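Local coordinates for hypothetical protein PG_1108 (PDB 2H5N) that is of unknown function but binds a magnesium ion and belongs to the all-helical TerB family, probably akin to the N-terminal domain of the co-chaperone DjlA, at residues A[45-48]-A[49-52]; A[122-125]-A[126-130]; A[12-15]-A[16-19]; A[78-81]-A[82-85]. All coordinates share one frame; numbering follows the deposited sequence.

Contact 1 (A[45-48]-A[49-52]); sequences REFM and RFGI
Ile52 lays its CD1 methyl over one face of the Phe47 ring. CD1 sits 4.1 Å from the ring centroid, 16° off the ring normal and offset toward the rim, which makes a CH-pi contact. The two side chains cross at about a right angle. Phe50 meets the same ring differently. Its CD2 lies 3.9 Å from Phe47 CD1, and the ring planes stand oblique at 49°. Phe47 CG is anti to the backbone N (chi1 -170°), and in this rotamer the ring meets both Phe50 and Ile52. On the polar side Glu46 and Arg49 run side by side, pointing the same way. Glu46 OE1 is 3.8 Å from Arg49 NE, well out of the guanidinium plane, so this long salt bridge works by charge alone. Arg45 completes the network through the other carboxylate oxygen, Glu46 OE2. The backbone turns with Arg49 N bonded to Glu46 O (3.0 Å) and Gly51 N to Met48 O (2.9 Å). Gly51 has a positive phi, and its backbone angles call for glycine. The turn follows helix 37-47. Phe47 packs on Ile22 of helix 15-30, Leu60 of helix 54-64 and Tyr90 of helix 81-94.

Contact 2 (A[122-125]-A[126-130]); sequences TVME and AINNM
Ala126 N donates a hydrogen bond to Thr122 O at 2.9 Å, with an N-H...O angle of 163°. This is the first of a run of i to i+4 helix bonds. Ile127 N follows to Val123 O, also at 2.9 Å, and Asn128 N to Met124 O at 3.1 Å. Ahead of these bonds two side chains close the helix start. Thr122 OG1 accepts from Glu125 N at 3.2 Å in a nearly straight bond of 174°. In return Thr122 N bonds Glu125 OE1, which it meets from above the carboxylate plane. The Glu125 chain is extended beyond CG, and its carboxylate reaches back to the N-cap residue, Thr122. One turn apart, Val123 and Ile127 lie side by side, pointing the same way. Val123 CG2 touches Ile127 CD1 at 3.9 Å. Met124 and Asn128 pair likewise, with Met124 CG 3.9 Å from Asn128 ND2. Ile127 also rests on Val93 of helix 81-94. The amide of Asn129 is turned to that helix too, with OD1 bonded to Lys85 and ND2 to Ser89. Reciprocal bonding between Thr122 and Glu125, with Thr122 as N-cap, is a capping box. It begins helix 123-130, the last helix of this all-helical fold.

Contact 3 (A[12-15]-A[16-19]); sequences TFSG and QELT
Ser14 OG sits between its own backbone N and carbonyl carbon (chi1 75°), and from there it faces Glu17 N. Glu17 has CG anti to its carbonyl carbon (chi1 -79°) and a chain extended beyond it, which brings the carboxylate back to Ser14. Two bonds result. Glu17 N donates to Ser14 OG at 3.1 Å. Ser14 N donates to Glu17 OE1 at 2.9 Å, reaching the oxygen on its anti side and somewhat out of the carboxylate plane. The same OE1 makes a salt bridge with Arg83 of helix 81-94, a second grip that should favour the charged carboxylate.

Further along, Gly15 O takes two donors from one residue. Thr19 N bonds it at 3.0 Å and Thr19 OG1 at 2.8 Å, and they come from opposite faces of the carbonyl plane. The buried Thr19 hydroxyl is satisfied in this way. Leu18 N bonds Ser14 O at 3.0 Å. On the apolar side Leu18 CD2 touches Phe13 CB at 3.8 Å, and the Phe13 ring packs edge-to-face with that of Phe50. Ser14 as N-cap and Glu17 three residues on form a capping box. It starts helix 15-30, the first helix of the chain.

Contact 4 (A[78-81]-A[82-85]); sequences RMDE and ERKK
Asp80 and Arg83 meet at the N-terminus of helix 81-94, where Asp80 is the N-cap. Both carboxylate oxygens are used. OD2 accepts from Arg83 N at 3.2 Å, met from well above the carboxylate plane, and this is the capping bond. OD1 accepts from Arg83 NE at 2.9 Å through its syn lone pair, with an N-H...O angle of 166°. The oxygen also lies close to the guanidinium plane, and the two flat groups are nearly coplanar, 10° apart. A weak bond from Arg83 NH1 to the same OD1 adds to this salt bridge. One residue thus offers its backbone and its side chain to a single carboxylate. Asp80 CG lies between the backbone N and the carbonyl carbon (chi1 54°), which turns the carboxylate over the helix start.

Met79 CG lies over one face of the guanidinium, toward its rim, 3.6 Å from Arg83 NH1. The two side chains cross at about a right angle. Arg83 NH2 is held by Glu17 and, weakly, by Thr12 O.

The extended Lys84 chain runs back past the loop, and its NZ bonds the carbonyl oxygens of Ala77 and Gly117. On the way Lys84 CE passes 3.3 Å from Met79 O. Along the helix Lys84 N bonds Asp80 O at 3.1 Å, nearly along the C=O axis.

Along the chain the order is contact 3, contact 1, contact 4, contact 2. Three are helix starts, of helices 15-30, 81-94 and 123-130. Contact 1 is the turn after helix 37-47. Contacts 1 and 3 are closest, with centres about 11 Å apart, and Leu18 and Phe13 pack against Phe47, Phe50 and Ile52. Contacts 3 and 4, about 13 Å apart, are joined by the Glu17-Arg83 salt bridge. Lys85 and Asn129 probably hydrogen-bond contact 4 to contact 2, about 16 Å away between centres. Through Arg83 and Lys85, helix 81-94 links the first and last helices of the all-helical fold, although contacts 2 and 3 lie on opposite sides of the chain's centre.

Contact 1 (A[45-48]-A[49-52])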
# COMPACT_ATOMS: atom_id res chain seq x y z
N ARG A 45 4.19 -19.36 2.74
CA ARG A 45 4.39 -20.83 2.79
C ARG A 45 5.55 -21.23 1.86
O ARG A 45 6.48 -21.91 2.29
CB ARG A 45 3.10 -21.56 2.40
CG ARG A 45 3.15 -23.07 2.55
CD ARG A 45 1.81 -23.67 2.15
NE ARG A 45 1.60 -23.63 0.69
CZ ARG A 45 0.62 -22.97 0.06
NH1 ARG A 45 -0.30 -22.27 0.74
NH2 ARG A 45 0.56 -23.03 -1.27
N GLU A 46 5.53 -20.75 0.62
CA GLU A 46 6.56 -21.12 -0.34
C GLU A 46 7.93 -20.50 -0.09
O GLU A 46 8.94 -21.04 -0.55
CB GLU A 46 6.07 -20.85 -1.77
CG GLU A 46 4.82 -21.68 -2.15
CD GLU A 46 5.08 -23.19 -2.13
OE1 GLU A 46 6.08 -23.61 -2.73
OE2 GLU A 46 4.30 -23.95 -1.52
N PHE A 47 7.98 -19.37 0.64
CA PHE A 47 9.24 -18.74 1.08
C PHE A 47 10.10 -19.72 1.91
O PHE A 47 11.33 -19.69 1.85
CB PHE A 47 8.96 -17.46 1.87
CG PHE A 47 10.17 -16.62 2.15
CD1 PHE A 47 11.09 -16.31 1.14
CD2 PHE A 47 10.37 -16.07 3.42
CE1 PHE A 47 12.21 -15.50 1.40
CE2 PHE A 47 11.49 -15.23 3.68
CZ PHE A 47 12.41 -14.96 2.66
N MET A 48 9.45 -20.58 2.68
CA MET A 48 10.15 -21.58 3.45
C MET A 48 10.99 -22.52 2.56
O MET A 48 12.02 -23.03 3.01
CB MET A 48 9.14 -22.39 4.22
CG MET A 48 8.21 -21.48 4.93
SD MET A 48 8.66 -21.61 6.62
CE MET A 48 7.59 -23.00 6.97
N ARG A 49 10.58 -22.71 1.31
CA ARG A 49 11.31 -23.60 0.41
C ARG A 49 12.70 -23.06 0.12
O ARG A 49 13.54 -23.77 -0.43
CB ARG A 49 10.57 -23.82 -0.90
CG ARG A 49 9.24 -24.49 -0.72
CD ARG A 49 9.26 -25.80 -1.36
NE ARG A 49 7.98 -26.47 -1.19
CZ ARG A 49 7.78 -27.75 -1.47
NH1 ARG A 49 6.58 -28.28 -1.29
NH2 ARG A 49 8.78 -28.51 -1.93
N PHE A 50 12.93 -21.82 0.52
CA PHE A 50 14.24 -21.16 0.37
C PHE A 50 15.24 -21.52 1.46
O PHE A 50 16.39 -21.05 1.43
CB PHE A 50 14.08 -19.65 0.24
CG PHE A 50 13.61 -19.22 -1.12
CD1 PHE A 50 14.52 -19.04 -2.15
CD2 PHE A 50 12.26 -19.02 -1.37
CE1 PHE A 50 14.09 -18.63 -3.41
CE2 PHE A 50 11.82 -18.63 -2.63
CZ PHE A 50 12.73 -18.44 -3.65
N GLY A 51 14.78 -22.30 2.43
CA GLY A 51 15.65 -22.98 3.36
C GLY A 51 15.74 -22.37 4.72
O GLY A 51 16.78 -22.44 5.37
N ILE A 52 14.65 -21.75 5.17
CA ILE A 52 14.61 -21.17 6.52
C ILE A 52 13.60 -21.89 7.41
O ILE A 52 12.66 -22.51 6.91
CB ILE A 52 14.26 -19.67 6.52
CG1 ILE A 52 12.86 -19.42 5.92
CG2 ILE A 52 15.38 -18.86 5.93
CD1 ILE A 52 12.87 -18.94 4.46

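Contact 2 (A[122-125]-A[126-130])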
# COMPACT_ATOMS: atom_id res chain seq x y z
N THR A 122 6.74 -20.43 -18.40
CA THR A 122 5.28 -20.56 -18.20
C THR A 122 5.01 -20.85 -16.73
O THR A 122 5.91 -21.23 -15.98
CB THR A 122 4.69 -21.69 -19.03
OG1 THR A 122 5.12 -22.93 -18.49
CG2 THR A 122 5.15 -21.59 -20.48
N VAL A 123 3.74 -20.69 -16.36
CA VAL A 123 3.31 -20.85 -14.99
C VAL A 123 3.41 -22.34 -14.60
O VAL A 123 3.70 -22.67 -13.44
CB VAL A 123 1.91 -20.19 -14.78
CG1 VAL A 123 0.86 -20.77 -15.76
CG2 VAL A 123 1.46 -20.29 -13.32
N MET A 124 3.21 -23.22 -15.59
CA MET A 124 3.43 -24.66 -15.44
C MET A 124 4.87 -24.97 -15.03
O MET A 124 5.08 -25.70 -14.05
CB MET A 124 3.06 -25.41 -16.72
CG MET A 124 3.36 -26.93 -16.71
SD MET A 124 2.50 -27.90 -17.98
CE MET A 124 0.81 -27.97 -17.36
N GLU A 125 5.84 -24.44 -15.78
CA GLU A 125 7.27 -24.59 -15.47
C GLU A 125 7.64 -23.97 -14.11
O GLU A 125 8.49 -24.51 -13.40
CB GLU A 125 8.15 -23.96 -16.56
CG GLU A 125 8.32 -24.82 -17.80
CD GLU A 125 8.74 -24.01 -19.04
OE1 GLU A 125 8.81 -22.75 -18.98
OE2 GLU A 125 8.98 -24.64 -20.09
N ALA A 126 7.02 -22.85 -13.78
CA ALA A 126 7.13 -22.26 -12.44
C ALA A 126 6.68 -23.21 -11.33
O ALA A 126 7.41 -23.40 -10.36
CB ALA A 126 6.34 -20.99 -12.35
N ILE A 127 5.48 -23.78 -11.49
CA ILE A 127 4.86 -24.65 -10.49
C ILE A 127 5.66 -25.95 -10.27
O ILE A 127 5.69 -26.49 -9.15
CB ILE A 127 3.36 -24.95 -10.87
CG1 ILE A 127 2.51 -23.68 -10.73
CG2 ILE A 127 2.77 -26.14 -10.03
CD1 ILE A 127 1.19 -23.72 -11.44
N ASN A 128 6.32 -26.43 -11.31
CA ASN A 128 7.11 -27.66 -11.24
C ASN A 128 8.44 -27.44 -10.61
O ASN A 128 8.87 -28.21 -9.82
CB ASN A 128 7.33 -28.30 -12.61
CG ASN A 128 6.08 -28.90 -13.22
OD1 ASN A 128 5.23 -29.41 -12.53
ND2 ASN A 128 5.98 -28.82 -14.52
N ASN A 129 9.08 -26.35 -10.96
CA ASN A 129 10.36 -26.06 -10.35
C ASN A 129 10.25 -25.98 -8.86
O ASN A 129 11.09 -26.42 -8.17
CB ASN A 129 10.97 -24.79 -10.91
CG ASN A 129 11.19 -24.85 -12.40
OD1 ASN A 129 11.70 -25.81 -12.94
ND2 ASN A 129 10.80 -23.82 -13.06
N MET A 130 9.19 -25.37 -8.37
CA MET A 130 8.98 -25.22 -6.94
C MET A 130 8.64 -26.53 -6.23
O MET A 130 8.96 -26.71 -5.09
CB MET A 130 7.94 -24.15 -6.64
CG MET A 130 8.40 -22.71 -6.92
SD MET A 130 9.81 -22.12 -6.05
CE MET A 130 9.14 -22.06 -4.48

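Contact 3 (A[12-15]-A[16-19])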
# COMPACT_ATOMS: atom_id res chain seq x y z
N THR A 12 22.02 -21.92 -1.70
CA THR A 12 22.12 -21.08 -0.50
C THR A 12 21.73 -19.63 -0.75
O THR A 12 21.93 -19.11 -1.86
CB THR A 12 23.55 -21.10 0.13
OG1 THR A 12 24.52 -20.71 -0.85
CG2 THR A 12 23.88 -22.48 0.66
N PHE A 13 21.18 -18.97 0.27
CA PHE A 13 20.85 -17.55 0.19
C PHE A 13 21.27 -16.81 1.44
O PHE A 13 20.98 -17.24 2.55
CB PHE A 13 19.33 -17.36 -0.00
CG PHE A 13 18.79 -18.01 -1.23
CD1 PHE A 13 18.66 -17.30 -2.43
CD2 PHE A 13 18.41 -19.35 -1.22
CE1 PHE A 13 18.15 -17.90 -3.57
CE2 PHE A 13 17.92 -19.97 -2.36
CZ PHE A 13 17.77 -19.24 -3.55
N SER A 14 21.97 -15.69 1.25
CA SER A 14 22.30 -14.78 2.37
C SER A 14 21.02 -14.19 2.96
O SER A 14 19.99 -14.22 2.30
CB SER A 14 23.25 -13.69 1.92
OG SER A 14 22.56 -12.71 1.15
N GLY A 15 21.09 -13.73 4.21
CA GLY A 15 20.03 -12.95 4.82
C GLY A 15 19.54 -11.77 3.99
O GLY A 15 18.33 -11.52 3.92
N GLN A 16 20.44 -11.02 3.35
CA GLN A 16 19.95 -9.87 2.56
C GLN A 16 19.35 -10.31 1.21
O GLN A 16 18.46 -9.65 0.69
CB GLN A 16 20.96 -8.69 2.48
CG GLN A 16 22.22 -8.88 1.64
CD GLN A 16 23.30 -7.80 1.87
OE1 GLN A 16 23.04 -6.58 1.82
NE2 GLN A 16 24.53 -8.24 2.11
N GLU A 17 19.80 -11.45 0.67
CA GLU A 17 19.14 -12.03 -0.52
C GLU A 17 17.73 -12.51 -0.20
O GLU A 17 16.82 -12.23 -0.97
CB GLU A 17 19.95 -13.18 -1.12
CG GLU A 17 21.13 -12.71 -1.98
CD GLU A 17 22.15 -13.83 -2.28
OE1 GLU A 17 22.19 -14.85 -1.52
OE2 GLU A 17 22.94 -13.69 -3.25
N LEU A 18 17.55 -13.18 0.94
CA LEU A 18 16.23 -13.60 1.39
C LEU A 18 15.29 -12.42 1.61
O LEU A 18 14.12 -12.47 1.24
CB LEU A 18 16.36 -14.40 2.69
CG LEU A 18 16.95 -15.83 2.56
CD1 LEU A 18 17.13 -16.45 3.97
CD2 LEU A 18 16.06 -16.75 1.74
N THR A 19 15.79 -11.35 2.25
CA THR A 19 15.04 -10.12 2.44
C THR A 19 14.64 -9.55 1.06
O THR A 19 13.52 -9.06 0.88
CB THR A 19 15.93 -9.11 3.23
OG1 THR A 19 16.32 -9.71 4.49
CG2 THR A 19 15.17 -7.85 3.52

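Contact 4 (A[78-81]-A[82-85])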
# COMPACT_ATOMS: atom_id res chain seq x y z
N ARG A 78 22.10 -9.89 -9.46
CA ARG A 78 23.48 -10.38 -9.50
C ARG A 78 23.62 -11.87 -9.16
O ARG A 78 24.74 -12.37 -9.02
CB ARG A 78 24.38 -9.53 -8.62
CG ARG A 78 24.25 -9.77 -7.11
CD ARG A 78 25.00 -8.65 -6.38
NE ARG A 78 25.25 -8.90 -4.95
CZ ARG A 78 25.78 -8.00 -4.11
NH1 ARG A 78 26.13 -6.80 -4.56
NH2 ARG A 78 25.98 -8.29 -2.83
N MET A 79 22.50 -12.56 -9.00
CA MET A 79 22.57 -14.00 -8.68
C MET A 79 22.88 -14.83 -9.94
O MET A 79 22.59 -14.41 -11.06
CB MET A 79 21.25 -14.51 -8.05
CG MET A 79 20.93 -13.96 -6.68
SD MET A 79 19.36 -14.52 -5.91
CE MET A 79 18.32 -14.76 -7.24
N ASP A 80 23.43 -16.03 -9.74
CA ASP A 80 23.65 -16.99 -10.82
C ASP A 80 22.30 -17.44 -11.38
O ASP A 80 21.26 -17.30 -10.71
CB ASP A 80 24.39 -18.18 -10.26
CG ASP A 80 23.67 -18.77 -9.05
OD1 ASP A 80 23.80 -18.21 -7.95
OD2 ASP A 80 22.92 -19.74 -9.23
N GLU A 81 22.31 -18.00 -12.59
CA GLU A 81 21.05 -18.32 -13.27
C GLU A 81 20.19 -19.36 -12.55
O GLU A 81 18.96 -19.29 -12.63
CB GLU A 81 21.29 -18.76 -14.71
CG GLU A 81 21.94 -17.70 -15.61
CD GLU A 81 21.11 -16.44 -15.73
OE1 GLU A 81 19.87 -16.52 -15.77
OE2 GLU A 81 21.72 -15.35 -15.79
N GLU A 82 20.80 -20.31 -11.86
CA GLU A 82 20.01 -21.33 -11.15
C GLU A 82 19.14 -20.70 -10.06
O GLU A 82 17.95 -21.03 -9.91
CB GLU A 82 20.89 -22.48 -10.61
CG GLU A 82 20.19 -23.44 -9.63
CD GLU A 82 20.24 -24.95 -10.00
OE1 GLU A 82 19.35 -25.41 -10.76
OE2 GLU A 82 21.13 -25.69 -9.50
N ARG A 83 19.72 -19.80 -9.29
CA ARG A 83 19.00 -19.12 -8.23
C ARG A 83 17.96 -18.15 -8.78
O ARG A 83 16.84 -18.16 -8.30
CB ARG A 83 19.98 -18.52 -7.20
CG ARG A 83 20.47 -19.64 -6.24
CD ARG A 83 21.33 -19.15 -5.09
NE ARG A 83 22.27 -18.09 -5.50
CZ ARG A 83 22.64 -17.06 -4.74
NH1 ARG A 83 23.47 -16.13 -5.21
NH2 ARG A 83 22.17 -16.92 -3.52
N LYS A 84 18.29 -17.43 -9.86
CA LYS A 84 17.31 -16.60 -10.57
C LYS A 84 16.06 -17.38 -11.02
O LYS A 84 14.94 -16.88 -10.91
CB LYS A 84 17.96 -15.90 -11.78
CG LYS A 84 18.77 -14.71 -11.40
CD LYS A 84 19.33 -14.00 -12.63
CE LYS A 84 20.03 -12.74 -12.21
NZ LYS A 84 20.15 -11.71 -13.35
N LYS A 85 16.27 -18.58 -11.55
CA LYS A 85 15.20 -19.44 -12.02
C LYS A 85 14.25 -19.83 -10.87
O LYS A 85 13.01 -19.84 -11.02
CB LYS A 85 15.79 -20.70 -12.69
CG LYS A 85 14.82 -21.83 -12.92
CD LYS A 85 15.49 -23.03 -13.58
CE LYS A 85 14.47 -24.10 -13.90
NZ LYS A 85 14.40 -25.18 -12.87